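Side-chain contacts in methylthioribose-1-phosphate isomerase (Saccharomyces cerevisiae, PDB 1W2W), which catalyses the interconversion of methylthioribose-1-phosphate and methylthioribulose-1-phosphate in the methionine salvage pathway: residues Q23-L26 and P27-K31; D40-S43 and V44-M48; D169-K172 and D173-V177; Y161-D164 and V165-D169; N87-S90 and T91-V94. All blocks are in the same frame, centred on the assembly; numbering follows the deposited sequence.

Overall arrangement
This chain is the N-terminal part of the enzyme. All five contacts are local, each between adjoining segments, and they follow one another without nesting or crossing. Interaction 1 rounds the loop between strands 17-21 and 32-34 of a three-stranded antiparallel sheet. Interaction 2 takes in the last turns of helix 38-46 and the residues that close it; Leu24 of interaction 1 packs on its Ser47 and Met48. Interaction 5 comes next, at the start of helix 88-103. The long helix 129-168 then runs to the far end of the chain. Interaction 4 lies in its last turns and shares Asp169 with interaction 3, which leads into strand 174-179. Phe175 folds back on Leu162, Ile163 and Leu166.

Interaction 1: Q23-L26 and P27-K31; sequences QLLL and PYTTK
Leu25 and Thr29 meet across a tight turn with a cis proline, in the loop that links strand 17-21 to strand 32-34. The peptide bond between Leu26 and Pro27 is cis, as in a type VI turn. It brings the CA atoms of Leu26 and Pro27 to 2.9 Å from each other. Leu25 O works as the hub. It accepts a hydrogen bond from Thr29 N at 3.2 Å, with the N-H bent to 147°. It also takes a proton from a water, 2.8 Å away. The same water accepts from Tyr28 N at 3.0 Å, in the plane of the Tyr28 ring and at its edge, and so bridges the turn. Side-chain carbons add packing. Leu25 CB lies 3.8 Å from Thr29 CB, and Leu25 CD1 runs alongside Lys31 CB at 4.1 Å. Leu26 CD2 rests against the Thr29 carbonyl, 3.6 Å from Thr29 O. Other chains add bonds: a basic side chain of a neighbouring chain bonds Leu26 O, and Tyr28 OH bonds the backbone of another chain. The polar links across the turn come from backbone and water, not side chains, so the turn probably rests on these bonds and the cis peptide together.

Interaction 2: D40-S43 and V44-M48; sequences DGYS and VIKSM
The Tyr42 ring has Lys46 CB over one face, 4.1 Å above its plane and offset toward the rim. The contact is the last part of helix 38-46, closed by a Schellman motif at Met48, a selenomethionine with positive phi (68°). Phe101 also stacks with the Tyr42 ring and joins the turn to helix 88-103. Tyr42 points its CG away from the backbone N (chi1 175°), and Lys46 does the same, so the two side chains run side by side. The other flat group is the Asp40 carboxylate, whose OD2 accepts from His36 N and Thr37 N in the chain before the segment. At the helix end, Met48 N bonds Ile45 O at 3.0 Å. Regular helical bonds precede it: Val44 N to Asp40 O, Ile45 N to Gly41 O and Lys46 N to Tyr42 O. The branched side chains lie against the preceding turn. Val44 CG2 is 3.5 Å from both Asp40 O and Gly41 O, while Ile45 CG1 comes to 3.2 Å from Gly41 O. Both side chains also pack on Val59 of helix 53-73. A glycine in place of Val44 would probably open a gap beside Val59 and Val50 and leave the helix turn freer to flex. Basic and aromatic side chains of a neighbouring chain bond Lys46 O and Met48 O. Ser43 O accepts from Ser47 N at 3.1 Å. Ser47 OG lies 2.9 Å from the same oxygen and also has Gln49 OE1 as a partner.

Interaction 3: D169-K172 and D173-V177; sequences DGFK and DEFAV
Lys172 NZ bonds Gly170 O at 3.2 Å, next to Phe171, whose ring meets Asp173 and Phe175. The lysine bends back over the turn to reach that carbonyl. No hydrogen bond joins the two segments, and the ring carries the contact. Phe171 has its CG trans to the backbone N (chi1 -172°), which swings the ring toward the start of the strand. Its CE2 lies 3.2 Å from Asp173 O. Glu174 O sits at the ring edge, near the plane, 3.5 Å from Phe171 CZ. Asp173 N stands over one face, toward the rim, 3.7 Å above the plane. This N is buried by the contact and has no hydrogen-bond partner in the model. The Asp173 side chain crosses the ring at about a right angle, with its CB 4.0 Å from Phe171 CZ. Phe175 CB packs obliquely on Phe171 CE2 at 3.7 Å, and its own ring leads off toward Leu162, Ile163 and Leu166. Gly170 ends helix 129-168 in a Schellman motif, and residues 174-177 then pair in parallel with a strand of a neighbouring chain. Such a helix-to-strand turn feeding a parallel sheet is consistent with the Rossmann-like clan of this family.

Interaction 4: Y161-D164 and V165-D169; sequences YLID and VLQKD
Tyr161 and Val165 make a CH-pi contact. Val165 CG2 lies over the ring face, 4.2 Å from its centroid and 28° off the normal. The methyl is trans to its own carbonyl carbon, beside the backbone N, which turns it back onto the preceding turn; Tyr161 CE2 is its nearest ring atom, at 3.7 Å. Other side-chain contacts repeat the four-residue step. Leu162 CG meets Leu166 CD1 at 4.0 Å. Ile163 CG2 sets a methyl against the polar amide of Gln167, 3.6 Å from Gln167 OE1. The backbone bonds are those of a regular alpha-helix: each N from Val165 to Lys168 bonds the O four residues earlier. The last of them, Lys168 N to Asp164 O, is 2.9 Å. Asp164 and Gln167 are linked through water. One water donates to Asp164 OD1 at 2.7 Å and accepts from Gln167 NE2 at 2.7 Å. Asp164 OD2 holds Lys160 in a salt bridge, so the carboxylate is held on both oxygens. These are the last turns of helix 129-168. Leu162, Ile163 and Leu166 pack on Phe175 of strand 174-179. With a serine in place of Leu166, Leu162 and Phe175 would probably lose one of their packing partners and a gap would be left between helix and strand. Leu162 and Ile163 also pack on Leu201 of helix 194-210.

Interaction 5: N87-S90 and T91-V94; sequences NWES and TKTV
Thr91 binds Asn87 O twice at the first turn of helix 88-103, where Asn87 is the N-cap. Thr91 N bonds this oxygen at 2.9 Å. Thr91 OG1 bonds it at 3.0 Å from above the carbonyl plane, and this hydroxyl also has a weak bond with Ser84 O. The cap itself is made by Asn87 OD1. It accepts from Ser90 N at 2.7 Å in the carbonyl plane, and from Ser90 OG out of that plane. Two donors thus grip each oxygen. Thr91 CG2 also touches the six-membered part of the Trp88 ring, 3.9 Å from Trp88 CZ3.

Lys92 follows and lies across one face of the indole. Its CG sits over the centre of the ring system, and its chain bends at chi3 (-77°), so that CE comes over the five-membered ring, 3.6 Å from that centroid and 17° off the normal. Lys92 NZ is also 4.3 Å from Glu89 OE2, too far for a salt bridge. Trp88 NE1 is bonded to Ser126 O, which probably limits rotation of the indole. Leu123 of helix 111-124 packs on both Trp88 and Lys92. Thr93 likewise makes two hydrogen bonds to Glu89 O: its N and OG1 reach that oxygen from opposite faces of the carbonyl plane. At Val94 the backbone bond is weak, with Val94 N 3.4 Å from Ser90 O.

Interaction 1: Q23-L26 and P27-K31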
loop_
_atom_site.group_PDB
_atom_site.type_symbol
_atom_site.label_atom_id
_atom_site.label_comp_id
_atom_site.label_asym_id
_atom_site.label_seq_id
_atom_site.Cartn_x
_atom_site.Cartn_y
_atom_site.Cartn_z
ATOM N N GLN A 23 -5.383 18.738 6.303
ATOM C CA GLN A 23 -5.581 17.553 5.478
ATOM C C GLN A 23 -5.144 16.268 6.150
ATOM O O GLN A 23 -5.413 15.180 5.632
ATOM C CB GLN A 23 -4.898 17.720 4.128
ATOM C CG GLN A 23 -5.472 18.888 3.324
ATOM C CD GLN A 23 -4.892 18.950 1.931
ATOM O OE1 GLN A 23 -4.825 17.936 1.237
ATOM N NE2 GLN A 23 -4.454 20.138 1.517
ATOM N N LEU A 24 -4.472 16.381 7.291
ATOM C CA LEU A 24 -4.139 15.200 8.069
ATOM C C LEU A 24 -5.409 14.561 8.632
ATOM O O LEU A 24 -5.421 13.361 8.883
ATOM C CB LEU A 24 -3.184 15.531 9.226
ATOM C CG LEU A 24 -1.788 16.086 8.917
ATOM C CD1 LEU A 24 -1.157 16.496 10.237
ATOM C CD2 LEU A 24 -0.916 15.037 8.226
ATOM N N LEU A 25 -6.457 15.363 8.831
ATOM C CA LEU A 25 -7.654 14.948 9.560
ATOM C C LEU A 25 -8.839 14.560 8.664
ATOM O O LEU A 25 -9.842 14.016 9.145
ATOM C CB LEU A 25 -8.067 16.048 10.546
ATOM C CG LEU A 25 -6.950 16.507 11.495
ATOM C CD1 LEU A 25 -7.482 17.564 12.461
ATOM C CD2 LEU A 25 -6.356 15.327 12.259
ATOM N N LEU A 26 -8.719 14.830 7.360
ATOM C CA LEU A 26 -9.768 14.474 6.410
ATOM C C LEU A 26 -9.800 12.952 6.225
ATOM O O LEU A 26 -8.805 12.282 6.501
ATOM C CB LEU A 26 -9.523 15.168 5.065
ATOM C CG LEU A 26 -9.649 16.703 5.012
ATOM C CD1 LEU A 26 -9.071 17.258 3.697
ATOM C CD2 LEU A 26 -11.100 17.115 5.132
ATOM N N PRO A 27 -10.909 12.389 5.754
ATOM C CA PRO A 27 -12.117 13.121 5.370
ATOM C C PRO A 27 -13.170 13.294 6.455
ATOM O O PRO A 27 -14.123 14.049 6.233
ATOM C CB PRO A 27 -12.689 12.238 4.259
ATOM C CG PRO A 27 -12.339 10.852 4.700
ATOM C CD PRO A 27 -11.047 10.943 5.508
ATOM N N TYR A 28 -13.039 12.620 7.591
ATOM C CA TYR A 28 -14.132 12.674 8.562
ATOM C C TYR A 28 -14.146 13.932 9.405
ATOM O O TYR A 28 -15.197 14.334 9.903
ATOM C CB TYR A 28 -14.132 11.452 9.472
ATOM C CG TYR A 28 -14.543 10.187 8.746
ATOM C CD1 TYR A 28 -15.889 9.857 8.570
ATOM C CD2 TYR A 28 -13.576 9.325 8.229
ATOM C CE1 TYR A 28 -16.253 8.698 7.901
ATOM C CE2 TYR A 28 -13.936 8.168 7.565
ATOM C CZ TYR A 28 -15.265 7.858 7.404
ATOM O OH TYR A 28 -15.583 6.692 6.738
ATOM N N THR A 29 -12.977 14.538 9.572
ATOM C CA THR A 29 -12.862 15.746 10.382
ATOM C C THR A 29 -12.526 16.920 9.490
ATOM O O THR A 29 -11.583 16.852 8.696
ATOM C CB THR A 29 -11.773 15.547 11.438
ATOM O OG1 THR A 29 -12.234 14.587 12.383
ATOM C CG2 THR A 29 -11.572 16.804 12.289
ATOM N N THR A 30 -13.312 17.985 9.615
ATOM C CA THR A 30 -13.084 19.196 8.847
ATOM C C THR A 30 -12.656 20.242 9.852
ATOM O O THR A 30 -13.484 20.755 10.602
ATOM C CB THR A 30 -14.387 19.614 8.129
ATOM O OG1 THR A 30 -14.565 18.773 6.983
ATOM C CG2 THR A 30 -14.254 21.004 7.512
ATOM N N LYS A 31 -11.362 20.543 9.882
ATOM C CA LYS A 31 -10.833 21.491 10.851
ATOM C C LYS A 31 -9.952 22.513 10.141
ATOM O O LYS A 31 -9.106 22.134 9.331
ATOM C CB LYS A 31 -9.996 20.754 11.898
ATOM C CG LYS A 31 -9.129 21.656 12.745
ATOM C CD LYS A 31 -8.976 21.103 14.148
ATOM C CE LYS A 31 -7.998 21.936 14.980
ATOM N NZ LYS A 31 -8.470 23.348 15.170
HETATM O O HOH W 1 -10.728 11.353 8.978
#

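Interaction 2: D40-S43 and V44-M48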
loop_
_atom_site.group_PDB
_atom_site.type_symbol
_atom_site.label_atom_id
_atom_site.label_comp_id
_atom_site.label_asym_id
_atom_site.label_seq_id
_atom_site.Cartn_x
_atom_site.Cartn_y
_atom_site.Cartn_z
ATOM N N ASP A 40 3.370 30.141 10.490
ATOM C CA ASP A 40 2.181 29.311 10.295
ATOM C C ASP A 40 2.269 28.596 8.949
ATOM O O ASP A 40 1.970 27.409 8.851
ATOM C CB ASP A 40 0.913 30.159 10.327
ATOM C CG ASP A 40 0.667 30.791 11.686
ATOM O OD1 ASP A 40 1.126 30.228 12.712
ATOM O OD2 ASP A 40 0.022 31.853 11.813
ATOM N N GLY A 41 2.675 29.338 7.926
ATOM C CA GLY A 41 2.889 28.781 6.604
ATOM C C GLY A 41 3.896 27.649 6.662
ATOM O O GLY A 41 3.651 26.559 6.143
ATOM N N TYR A 42 5.027 27.899 7.317
ATOM C CA TYR A 42 6.058 26.874 7.456
ATOM C C TYR A 42 5.482 25.669 8.182
ATOM O O TYR A 42 5.699 24.530 7.771
ATOM C CB TYR A 42 7.252 27.420 8.255
ATOM C CG TYR A 42 8.319 26.388 8.548
ATOM C CD1 TYR A 42 9.400 26.218 7.694
ATOM C CD2 TYR A 42 8.243 25.589 9.682
ATOM C CE1 TYR A 42 10.387 25.275 7.964
ATOM C CE2 TYR A 42 9.217 24.649 9.962
ATOM C CZ TYR A 42 10.286 24.496 9.097
ATOM O OH TYR A 42 11.256 23.562 9.373
ATOM N N SER A 43 4.752 25.919 9.267
ATOM C CA SER A 43 4.264 24.819 10.088
ATOM C C SER A 43 3.278 23.932 9.341
ATOM O O SER A 43 3.391 22.702 9.398
ATOM C CB SER A 43 3.631 25.319 11.380
ATOM O OG SER A 43 3.232 24.208 12.178
ATOM N N VAL A 44 2.318 24.530 8.638
ATOM C CA VAL A 44 1.340 23.678 7.951
ATOM C C VAL A 44 1.934 22.934 6.756
ATOM O O VAL A 44 1.458 21.855 6.404
ATOM C CB VAL A 44 0.048 24.401 7.552
ATOM C CG1 VAL A 44 -0.652 24.986 8.793
ATOM C CG2 VAL A 44 0.320 25.474 6.480
ATOM N N ILE A 45 2.964 23.502 6.135
ATOM C CA ILE A 45 3.645 22.821 5.044
ATOM C C ILE A 45 4.497 21.665 5.577
ATOM O O ILE A 45 4.416 20.537 5.099
ATOM C CB ILE A 45 4.508 23.789 4.211
ATOM C CG1 ILE A 45 3.627 24.815 3.484
ATOM C CG2 ILE A 45 5.357 23.006 3.205
ATOM C CD1 ILE A 45 4.444 26.010 2.922
ATOM N N LYS A 46 5.310 21.949 6.585
ATOM C CA LYS A 46 6.260 20.950 7.061
ATOM C C LYS A 46 5.526 19.731 7.626
ATOM O O LYS A 46 5.935 18.597 7.409
ATOM C CB LYS A 46 7.180 21.592 8.093
ATOM C CG LYS A 46 8.057 20.650 8.873
ATOM C CD LYS A 46 9.172 20.100 8.016
ATOM C CE LYS A 46 10.260 19.475 8.904
ATOM N NZ LYS A 46 11.320 18.854 8.064
ATOM N N SER A 47 4.433 19.988 8.333
ATOM C CA SER A 47 3.631 18.935 8.940
ATOM C C SER A 47 2.652 18.285 7.953
ATOM O O SER A 47 2.007 17.289 8.289
ATOM C CB SER A 47 2.864 19.497 10.143
ATOM O OG SER A 47 1.765 20.284 9.710
HETATM N N MSE A 48 2.541 18.838 6.747
HETATM C CA MSE A 48 1.634 18.282 5.727
HETATM C C MSE A 48 0.157 18.434 6.070
HETATM O O MSE A 48 -0.710 17.659 5.633
HETATM C CB MSE A 48 2.004 16.843 5.373
HETATM C CG MSE A 48 3.385 16.757 4.744
HETATM SE SE MSE A 48 3.865 14.962 4.139
HETATM C CE MSE A 48 2.622 14.753 2.600
#

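Interaction 3: D169-K172 and D173-V177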
loop_
_atom_site.group_PDB
_atom_site.type_symbol
_atom_site.label_atom_id
_atom_site.label_comp_id
_atom_site.label_asym_id
_atom_site.label_seq_id
_atom_site.Cartn_x
_atom_site.Cartn_y
_atom_site.Cartn_z
ATOM N N ASP A 169 -7.462 5.280 -32.502
ATOM C CA ASP A 169 -7.262 3.840 -32.367
ATOM C C ASP A 169 -8.537 3.019 -32.579
ATOM O O ASP A 169 -8.508 1.789 -32.507
ATOM C CB ASP A 169 -6.637 3.506 -31.007
ATOM C CG ASP A 169 -5.182 3.951 -30.903
ATOM O OD1 ASP A 169 -4.593 4.335 -31.937
ATOM O OD2 ASP A 169 -4.535 3.957 -29.831
ATOM N N GLY A 170 -9.651 3.695 -32.836
ATOM C CA GLY A 170 -10.931 3.043 -33.045
ATOM C C GLY A 170 -11.524 2.392 -31.807
ATOM O O GLY A 170 -12.356 1.487 -31.905
ATOM N N PHE A 171 -11.100 2.852 -30.632
ATOM C CA PHE A 171 -11.745 2.467 -29.383
ATOM C C PHE A 171 -13.040 3.247 -29.195
ATOM O O PHE A 171 -13.044 4.476 -29.257
ATOM C CB PHE A 171 -10.809 2.723 -28.205
ATOM C CG PHE A 171 -11.325 2.181 -26.909
ATOM C CD1 PHE A 171 -11.157 0.843 -26.590
ATOM C CD2 PHE A 171 -11.986 3.002 -26.014
ATOM C CE1 PHE A 171 -11.641 0.342 -25.385
ATOM C CE2 PHE A 171 -12.471 2.506 -24.819
ATOM C CZ PHE A 171 -12.298 1.182 -24.504
ATOM N N LYS A 172 -14.140 2.544 -28.969
ATOM C CA LYS A 172 -15.444 3.198 -28.994
ATOM C C LYS A 172 -16.230 3.033 -27.696
ATOM O O LYS A 172 -17.334 3.567 -27.549
ATOM C CB LYS A 172 -16.253 2.734 -30.213
ATOM C CG LYS A 172 -15.760 3.358 -31.511
ATOM C CD LYS A 172 -16.166 2.559 -32.749
ATOM C CE LYS A 172 -15.069 2.589 -33.814
ATOM N NZ LYS A 172 -14.573 1.223 -34.182
ATOM N N ASP A 173 -15.650 2.306 -26.751
ATOM C CA ASP A 173 -16.381 1.871 -25.572
ATOM C C ASP A 173 -16.147 2.729 -24.320
ATOM O O ASP A 173 -15.399 3.707 -24.352
ATOM C CB ASP A 173 -16.085 0.388 -25.316
ATOM C CG ASP A 173 -16.403 -0.479 -26.530
ATOM O OD1 ASP A 173 -17.511 -0.313 -27.081
ATOM O OD2 ASP A 173 -15.620 -1.335 -27.008
ATOM N N GLU A 174 -16.802 2.360 -23.224
ATOM C CA GLU A 174 -16.413 2.825 -21.886
ATOM C C GLU A 174 -14.970 2.439 -21.540
ATOM O O GLU A 174 -14.550 1.310 -21.808
ATOM C CB GLU A 174 -17.306 2.125 -20.869
ATOM C CG GLU A 174 -18.320 2.996 -20.164
ATOM C CD GLU A 174 -18.825 2.309 -18.906
ATOM O OE1 GLU A 174 -18.978 2.986 -17.871
ATOM O OE2 GLU A 174 -19.055 1.081 -18.958
ATOM N N PHE A 175 -14.220 3.354 -20.929
ATOM C CA PHE A 175 -12.887 3.026 -20.421
ATOM C C PHE A 175 -12.686 3.543 -18.996
ATOM O O PHE A 175 -13.435 4.404 -18.524
ATOM C CB PHE A 175 -11.794 3.590 -21.337
ATOM C CG PHE A 175 -11.735 5.100 -21.369
ATOM C CD1 PHE A 175 -10.946 5.798 -20.456
ATOM C CD2 PHE A 175 -12.458 5.823 -22.313
ATOM C CE1 PHE A 175 -10.882 7.185 -20.482
ATOM C CE2 PHE A 175 -12.403 7.213 -22.350
ATOM C CZ PHE A 175 -11.620 7.898 -21.431
ATOM N N ALA A 176 -11.668 3.018 -18.322
ATOM C CA ALA A 176 -11.347 3.448 -16.965
ATOM C C ALA A 176 -9.973 4.113 -16.972
ATOM O O ALA A 176 -9.193 3.949 -17.919
ATOM C CB ALA A 176 -11.337 2.251 -16.008
ATOM N N VAL A 177 -9.677 4.848 -15.908
ATOM C CA VAL A 177 -8.325 5.376 -15.725
ATOM C C VAL A 177 -7.831 5.093 -14.314
ATOM O O VAL A 177 -8.631 4.875 -13.381
ATOM C CB VAL A 177 -8.289 6.904 -15.924
ATOM C CG1 VAL A 177 -8.845 7.287 -17.306
ATOM C CG2 VAL A 177 -9.073 7.574 -14.798
#

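Interaction 4: Y161-D164 and V165-D169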
loop_
_atom_site.group_PDB
_atom_site.type_symbol
_atom_site.label_atom_id
_atom_site.label_comp_id
_atom_site.label_asym_id
_atom_site.label_seq_id
_atom_site.Cartn_x
_atom_site.Cartn_y
_atom_site.Cartn_z
ATOM N N TYR A 161 -7.093 15.244 -25.503
ATOM C CA TYR A 161 -5.973 14.488 -26.027
ATOM C C TYR A 161 -6.233 12.981 -25.930
ATOM O O TYR A 161 -6.056 12.256 -26.916
ATOM C CB TYR A 161 -4.659 14.902 -25.345
ATOM C CG TYR A 161 -3.456 14.197 -25.913
ATOM C CD1 TYR A 161 -2.757 14.724 -26.998
ATOM C CD2 TYR A 161 -3.018 12.999 -25.372
ATOM C CE1 TYR A 161 -1.665 14.074 -27.521
ATOM C CE2 TYR A 161 -1.930 12.352 -25.886
ATOM C CZ TYR A 161 -1.258 12.879 -26.956
ATOM O OH TYR A 161 -0.169 12.204 -27.452
ATOM N N LEU A 162 -6.672 12.508 -24.762
ATOM C CA LEU A 162 -6.960 11.083 -24.621
ATOM C C LEU A 162 -8.115 10.638 -25.524
ATOM O O LEU A 162 -8.021 9.598 -26.189
ATOM C CB LEU A 162 -7.221 10.688 -23.161
ATOM C CG LEU A 162 -7.512 9.202 -22.915
ATOM C CD1 LEU A 162 -6.314 8.344 -23.304
ATOM C CD2 LEU A 162 -7.872 8.981 -21.426
ATOM N N ILE A 163 -9.191 11.415 -25.561
ATOM C CA ILE A 163 -10.319 11.063 -26.422
ATOM C C ILE A 163 -9.875 10.963 -27.875
ATOM O O ILE A 163 -10.269 10.036 -28.585
ATOM C CB ILE A 163 -11.483 12.044 -26.247
ATOM C CG1 ILE A 163 -12.055 11.927 -24.835
ATOM C CG2 ILE A 163 -12.571 11.825 -27.324
ATOM C CD1 ILE A 163 -12.593 10.548 -24.453
ATOM N N ASP A 164 -9.042 11.904 -28.310
ATOM C CA ASP A 164 -8.522 11.895 -29.677
ATOM C C ASP A 164 -7.648 10.673 -29.971
ATOM O O ASP A 164 -7.769 10.056 -31.039
ATOM C CB ASP A 164 -7.732 13.173 -29.982
ATOM C CG ASP A 164 -8.615 14.407 -30.118
ATOM O OD1 ASP A 164 -9.852 14.293 -30.289
ATOM O OD2 ASP A 164 -8.133 15.557 -30.062
ATOM N N VAL A 165 -6.774 10.320 -29.028
ATOM C CA VAL A 165 -5.957 9.117 -29.131
ATOM C C VAL A 165 -6.819 7.854 -29.282
ATOM O O VAL A 165 -6.547 7.001 -30.138
ATOM C CB VAL A 165 -5.039 8.968 -27.901
ATOM C CG1 VAL A 165 -4.511 7.547 -27.792
ATOM C CG2 VAL A 165 -3.891 9.979 -27.983
ATOM N N LEU A 166 -7.845 7.744 -28.442
ATOM C CA LEU A 166 -8.744 6.590 -28.474
ATOM C C LEU A 166 -9.578 6.572 -29.750
ATOM O O LEU A 166 -9.794 5.521 -30.349
ATOM C CB LEU A 166 -9.651 6.587 -27.242
ATOM C CG LEU A 166 -8.916 6.409 -25.913
ATOM C CD1 LEU A 166 -9.891 6.603 -24.733
ATOM C CD2 LEU A 166 -8.209 5.061 -25.835
ATOM N N GLN A 167 -10.046 7.742 -30.163
ATOM C CA GLN A 167 -10.814 7.841 -31.399
ATOM C C GLN A 167 -9.960 7.457 -32.606
ATOM O O GLN A 167 -10.444 6.757 -33.503
ATOM C CB GLN A 167 -11.547 9.190 -31.524
ATOM C CG GLN A 167 -12.878 9.199 -30.745
ATOM C CD GLN A 167 -13.596 10.543 -30.619
ATOM O OE1 GLN A 167 -14.677 10.611 -30.008
ATOM N NE2 GLN A 167 -13.016 11.601 -31.181
ATOM N N LYS A 168 -8.693 7.868 -32.626
ATOM C CA LYS A 168 -7.779 7.401 -33.666
ATOM C C LYS A 168 -7.565 5.884 -33.686
ATOM O O LYS A 168 -7.488 5.275 -34.760
ATOM C CB LYS A 168 -6.427 8.115 -33.597
ATOM C CG LYS A 168 -5.554 7.827 -34.803
ATOM C CD LYS A 168 -4.196 8.515 -34.722
ATOM C CE LYS A 168 -3.238 7.899 -35.736
ATOM N NZ LYS A 168 -2.063 8.758 -36.026
ATOM N N ASP A 169 -7.462 5.280 -32.502
ATOM C CA ASP A 169 -7.262 3.840 -32.367
ATOM C C ASP A 169 -8.537 3.019 -32.579
ATOM O O ASP A 169 -8.508 1.789 -32.507
ATOM C CB ASP A 169 -6.637 3.506 -31.007
ATOM C CG ASP A 169 -5.182 3.951 -30.903
ATOM O OD1 ASP A 169 -4.593 4.335 -31.937
ATOM O OD2 ASP A 169 -4.535 3.957 -29.831
HETATM O O HOH W 2 -10.893 12.824 -32.325
#

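Interaction 5: N87-S90 and T91-V94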
loop_
_atom_site.group_PDB
_atom_site.type_symbol
_atom_site.label_atom_id
_atom_site.label_comp_id
_atom_site.label_asym_id
_atom_site.label_seq_id
_atom_site.Cartn_x
_atom_site.Cartn_y
_atom_site.Cartn_z
ATOM N N ASN A 87 13.577 51.026 9.246
ATOM C CA ASN A 87 14.552 51.017 8.155
ATOM C C ASN A 87 14.226 49.927 7.131
ATOM O O ASN A 87 14.193 48.748 7.475
ATOM C CB ASN A 87 15.942 50.767 8.747
ATOM C CG ASN A 87 17.045 50.781 7.712
ATOM O OD1 ASN A 87 17.383 49.745 7.137
ATOM N ND2 ASN A 87 17.631 51.954 7.481
ATOM N N TRP A 88 13.995 50.324 5.882
ATOM C CA TRP A 88 13.500 49.405 4.853
ATOM C C TRP A 88 14.513 48.309 4.556
ATOM O O TRP A 88 14.152 47.134 4.446
ATOM C CB TRP A 88 13.171 50.186 3.575
ATOM C CG TRP A 88 12.589 49.408 2.409
ATOM C CD1 TRP A 88 12.907 49.572 1.093
ATOM C CD2 TRP A 88 11.592 48.377 2.448
ATOM N NE1 TRP A 88 12.179 48.709 0.310
ATOM C CE2 TRP A 88 11.363 47.961 1.114
ATOM C CE3 TRP A 88 10.870 47.756 3.471
ATOM C CZ2 TRP A 88 10.450 46.963 0.782
ATOM C CZ3 TRP A 88 9.964 46.760 3.139
ATOM C CH2 TRP A 88 9.763 46.374 1.808
ATOM N N GLU A 89 15.784 48.678 4.426
ATOM C CA GLU A 89 16.803 47.667 4.189
ATOM C C GLU A 89 16.882 46.666 5.337
ATOM O O GLU A 89 17.021 45.468 5.112
ATOM C CB GLU A 89 18.170 48.299 3.916
ATOM C CG GLU A 89 18.223 49.028 2.588
ATOM C CD GLU A 89 17.311 50.236 2.578
ATOM O OE1 GLU A 89 17.438 51.045 3.527
ATOM O OE2 GLU A 89 16.474 50.373 1.649
ATOM N N SER A 90 16.785 47.146 6.574
ATOM C CA SER A 90 16.837 46.219 7.701
ATOM C C SER A 90 15.618 45.292 7.705
ATOM O O SER A 90 15.737 44.102 8.008
ATOM C CB SER A 90 16.952 46.974 9.030
ATOM O OG SER A 90 18.130 47.772 9.064
ATOM N N THR A 91 14.462 45.848 7.361
ATOM C CA THR A 91 13.219 45.079 7.255
ATOM C C THR A 91 13.353 43.957 6.221
ATOM O O THR A 91 13.049 42.789 6.494
ATOM C CB THR A 91 12.066 46.024 6.877
ATOM O OG1 THR A 91 11.820 46.926 7.963
ATOM C CG2 THR A 91 10.731 45.262 6.707
ATOM N N LYS A 92 13.821 44.321 5.032
ATOM C CA LYS A 92 14.058 43.341 3.968
ATOM C C LYS A 92 14.998 42.203 4.347
ATOM O O LYS A 92 14.777 41.055 3.960
ATOM C CB LYS A 92 14.554 44.049 2.702
ATOM C CG LYS A 92 13.456 44.828 2.008
ATOM C CD LYS A 92 13.898 45.277 0.624
ATOM C CE LYS A 92 14.838 46.475 0.729
ATOM N NZ LYS A 92 15.150 46.988 -0.634
ATOM N N THR A 93 16.053 42.505 5.095
ATOM C CA THR A 93 16.976 41.475 5.560
ATOM C C THR A 93 16.276 40.369 6.356
ATOM O O THR A 93 16.496 39.179 6.119
ATOM C CB THR A 93 18.080 42.116 6.414
ATOM O OG1 THR A 93 18.858 42.975 5.570
ATOM C CG2 THR A 93 19.079 41.055 6.897
ATOM N N VAL A 94 15.438 40.775 7.301
ATOM C CA VAL A 94 14.687 39.802 8.086
ATOM C C VAL A 94 13.630 39.091 7.233
ATOM O O VAL A 94 13.491 37.862 7.304
ATOM C CB VAL A 94 14.074 40.429 9.341
ATOM C CG1 VAL A 94 13.123 39.440 10.035
ATOM C CG2 VAL A 94 15.186 40.855 10.298
#